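Local coordinates for N-acetyltransferase domain-containing protein (PDB 3S6F), which is a putative acetyltransferase of the GNAT family that binds coenzyme A and probably transfers acetyl groups to an amine substrate, at the interface of chains A and B. Residues are numbered along the deposited sequence; one frame, centred on the assembly and turned at random. Chains: chain A/B, Hypothetical acetyltransferase.

The interface of chains A and B. Residues chain A 111-112, 130-132; chain B 109, 126-129.
A:Phe132 and B:Lys126 meet as neighbours on antiparallel strands, the 126-134 strands of the two chains, and lock their backbones in a reciprocal pair: A:Phe132 N gives to B:Lys126 O and B:Lys126 N gives to A:Phe132 O, each at 2.9 Å. The phenylalanine carries CG between its own backbone N and carbonyl carbon (chi1 74°), the crowded position, which brings the ring against the B:Lys126 peptide, CD1 to O 3.3 Å, and its CB, CZ to CB 3.8 Å, the side chains crossing at about a right angle. A flat apolar ring suits this place, since it lays one face on the foot of the lysine and turns its CE1 rim to the B:Ala128 methyl, CB, at 3.7 Å; the lysine's bent chain takes the amine away from the ring. Beside it the strands pair through the backbone, B:Ala128 N giving to A:Ala130 O at 2.8 Å; alanine suits because its methyl is short enough to sit at the ring's rim. B:Asp109, from strand 107-112, has CG anti to its carbonyl carbon (chi1 -63°), turning the carboxylate to the partner, where this short acceptor meets a short donor: OD2 takes the A:Ser111 hydroxyl, OG, at 2.6 Å, on its anti side and 27° out of plane. The same oxygen also lies by A:Phe132 CB. An alanine in place of this aspartate would probably leave the serine hydroxyl without this acceptor, free to turn, and open a gap beside the phenylalanine. At the 107-112 strand of chain A, A:Cys112 O receives two donors from B:Asn129 by different approaches, the backbone N nearly along the C=O axis and the amide ND2, at 3.1 Å, from above the carbonyl plane; asparagine fits by adding a side-chain N-H to the strand pairing. Repeated by two-fold symmetry, the patch joins strands of both subunits in what may be the dimer of this putative acetyltransferase.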
ATOM      1  N   SER A 111       3.375  -7.094   2.927  0.58  9.52           N
ATOM      2  CA  SER A 111       2.995  -8.197   3.826  0.58  9.78           C
ATOM      3  C   SER A 111       3.516  -9.523   3.332  0.58 10.36           C
ATOM      4  O   SER A 111       3.535  -9.786   2.124  0.58 10.94           O
ATOM      5  CB  SER A 111       1.480  -8.298   3.976  0.58 10.07           C
ATOM      6  OG  SER A 111       0.943  -7.069   4.457  0.58  9.21           O
ATOM      7  N   CYS A 112       3.904 -10.402   4.253  1.00 11.14           N
ATOM      8  CA  CYS A 112       4.291 -11.743   3.831  1.00 13.22           C
ATOM      9  C   CYS A 112       4.144 -12.757   4.950  1.00 14.12           C
ATOM     10  O   CYS A 112       4.052 -12.413   6.125  1.00 14.70           O
ATOM     11  CB  CYS A 112       5.706 -11.744   3.253  1.00 13.47           C
ATOM     12  SG  CYS A 112       7.019 -11.579   4.470  1.00 14.12           S
ATOM     13  N   ALA A 130       2.323  -6.879  10.071  1.00 12.68           N
ATOM     14  CA  ALA A 130       1.346  -6.551   9.000  1.00 12.48           C
ATOM     15  C   ALA A 130      -0.035  -6.891   9.539  1.00 11.99           C
ATOM     16  O   ALA A 130      -0.306  -8.053   9.868  1.00 15.13           O
ATOM     17  CB  ALA A 130       1.622  -7.335   7.729  1.00 12.76           C
HETATM   18  N   MSE A 131      -0.899  -5.897   9.643  1.00 11.46           N
HETATM   19  CA  MSE A 131      -2.293  -6.145   9.984  1.00 11.62           C
HETATM   20  C   MSE A 131      -3.062  -6.117   8.670  1.00 10.85           C
HETATM   21  O   MSE A 131      -2.844  -5.243   7.825  1.00 11.36           O
HETATM   22  CB  MSE A 131      -2.828  -5.073  10.913  1.00 11.82           C
HETATM   23  CG  MSE A 131      -1.976  -4.854  12.158  1.00 13.02           C
HETATM   24 SE   MSE A 131      -1.663  -6.462  13.227  0.75 12.69          SE
HETATM   25  CE  MSE A 131      -3.524  -7.034  13.495  1.00 14.12           C
ATOM     26  N   PHE A 132      -3.917  -7.090   8.464  1.00 11.29           N
ATOM     27  CA  PHE A 132      -4.546  -7.272   7.170  1.00 11.42           C
ATOM     28  C   PHE A 132      -5.943  -7.831   7.212  1.00 11.23           C
ATOM     29  O   PHE A 132      -6.372  -8.462   8.172  1.00 12.60           O
ATOM     30  CB  PHE A 132      -3.641  -8.123   6.254  1.00 13.00           C
ATOM     31  CG  PHE A 132      -3.619  -9.581   6.632  1.00 13.32           C
ATOM     32  CD1 PHE A 132      -2.737 -10.043   7.597  1.00 15.70           C
ATOM     33  CD2 PHE A 132      -4.501 -10.487   6.069  1.00 14.83           C
ATOM     34  CE1 PHE A 132      -2.742 -11.386   7.997  1.00 16.79           C
ATOM     35  CE2 PHE A 132      -4.504 -11.824   6.437  1.00 16.72           C
ATOM     36  CZ  PHE A 132      -3.631 -12.261   7.414  1.00 16.97           C
TER
ATOM     37  N   ASP B 109      -3.993  -3.928   3.684  1.00  8.92           N
ATOM     38  CA  ASP B 109      -2.858  -4.196   4.537  1.00  9.50           C
ATOM     39  C   ASP B 109      -2.283  -2.913   5.121  1.00  9.83           C
ATOM     40  O   ASP B 109      -2.357  -1.831   4.521  1.00  9.70           O
ATOM     41  CB  ASP B 109      -1.730  -4.908   3.743  1.00 11.27           C
ATOM     42  CG  ASP B 109      -2.118  -6.280   3.213  1.00 10.84           C
ATOM     43  OD1 ASP B 109      -3.009  -6.366   2.324  1.00 13.77           O
ATOM     44  OD2 ASP B 109      -1.530  -7.275   3.650  1.00 12.94           O
ATOM     45  N   LYS B 126      -6.113  -9.310  10.916  1.00 14.27           N
ATOM     46  CA  LYS B 126      -5.249 -10.396  11.321  1.00 15.62           C
ATOM     47  C   LYS B 126      -3.804 -10.008  11.170  1.00 14.39           C
ATOM     48  O   LYS B 126      -3.506  -8.974  10.589  1.00 13.87           O
ATOM     49  CB  LYS B 126      -5.633 -11.660  10.542  1.00 19.07           C
ATOM     50  CG  LYS B 126      -7.091 -12.128  10.816  1.00 25.54           C
ATOM     51  CD  LYS B 126      -7.432 -12.306  12.317  1.00 34.06           C
ATOM     52  CE  LYS B 126      -8.864 -12.877  12.513  1.00 38.15           C
ATOM     53  NZ  LYS B 126      -9.616 -12.312  13.703  1.00 40.40           N
ATOM     54  N   ARG B 127      -2.898 -10.804  11.691  1.00 15.39           N
ATOM     55  CA  ARG B 127      -1.520 -10.433  11.854  0.60 15.64           C
ATOM     56  C   ARG B 127      -0.585 -11.320  11.031  1.00 15.05           C
ATOM     57  O   ARG B 127      -0.669 -12.563  11.120  1.00 17.40           O
ATOM     58  CB  ARG B 127      -1.211 -10.578  13.342  0.60 17.30           C
ATOM     59  CG  ARG B 127       0.049  -9.987  13.828  0.60 19.21           C
ATOM     60  CD  ARG B 127       0.202 -10.182  15.377  0.60 19.99           C
ATOM     61  NE  ARG B 127       1.433  -9.565  15.870  0.60 22.59           N
ATOM     62  CZ  ARG B 127       1.777  -9.477  17.151  0.60 22.07           C
ATOM     63  NH1 ARG B 127       0.990  -9.991  18.089  0.60 24.57           N
ATOM     64  NH2 ARG B 127       2.916  -8.888  17.487  0.60 20.40           N
ATOM     65  N   ALA B 128       0.302 -10.713  10.253  1.00 14.77           N
ATOM     66  CA  ALA B 128       1.355 -11.411   9.523  1.00 14.92           C
ATOM     67  C   ALA B 128       2.635 -10.575   9.644  1.00 14.19           C
ATOM     68  O   ALA B 128       2.743  -9.713  10.534  1.00 13.93           O
ATOM     69  CB  ALA B 128       0.964 -11.658   8.024  1.00 16.44           C
ATOM     70  N   ASN B 129       3.602 -10.775   8.746  1.00 13.28           N
ATOM     71  CA  ASN B 129       4.840 -10.011   8.783  1.00 13.03           C
ATOM     72  C   ASN B 129       4.738  -8.810   7.860  1.00 12.64           C
ATOM     73  O   ASN B 129       4.382  -8.976   6.690  1.00 13.49           O
ATOM     74  CB  ASN B 129       6.012 -10.860   8.327  1.00 13.78           C
ATOM     75  CG  ASN B 129       6.157 -12.132   9.127  1.00 16.65           C
ATOM     76  OD1 ASN B 129       6.576 -12.081  10.274  1.00 20.66           O
ATOM     77  ND2 ASN B 129       5.769 -13.245   8.557  1.00 17.30           N
TER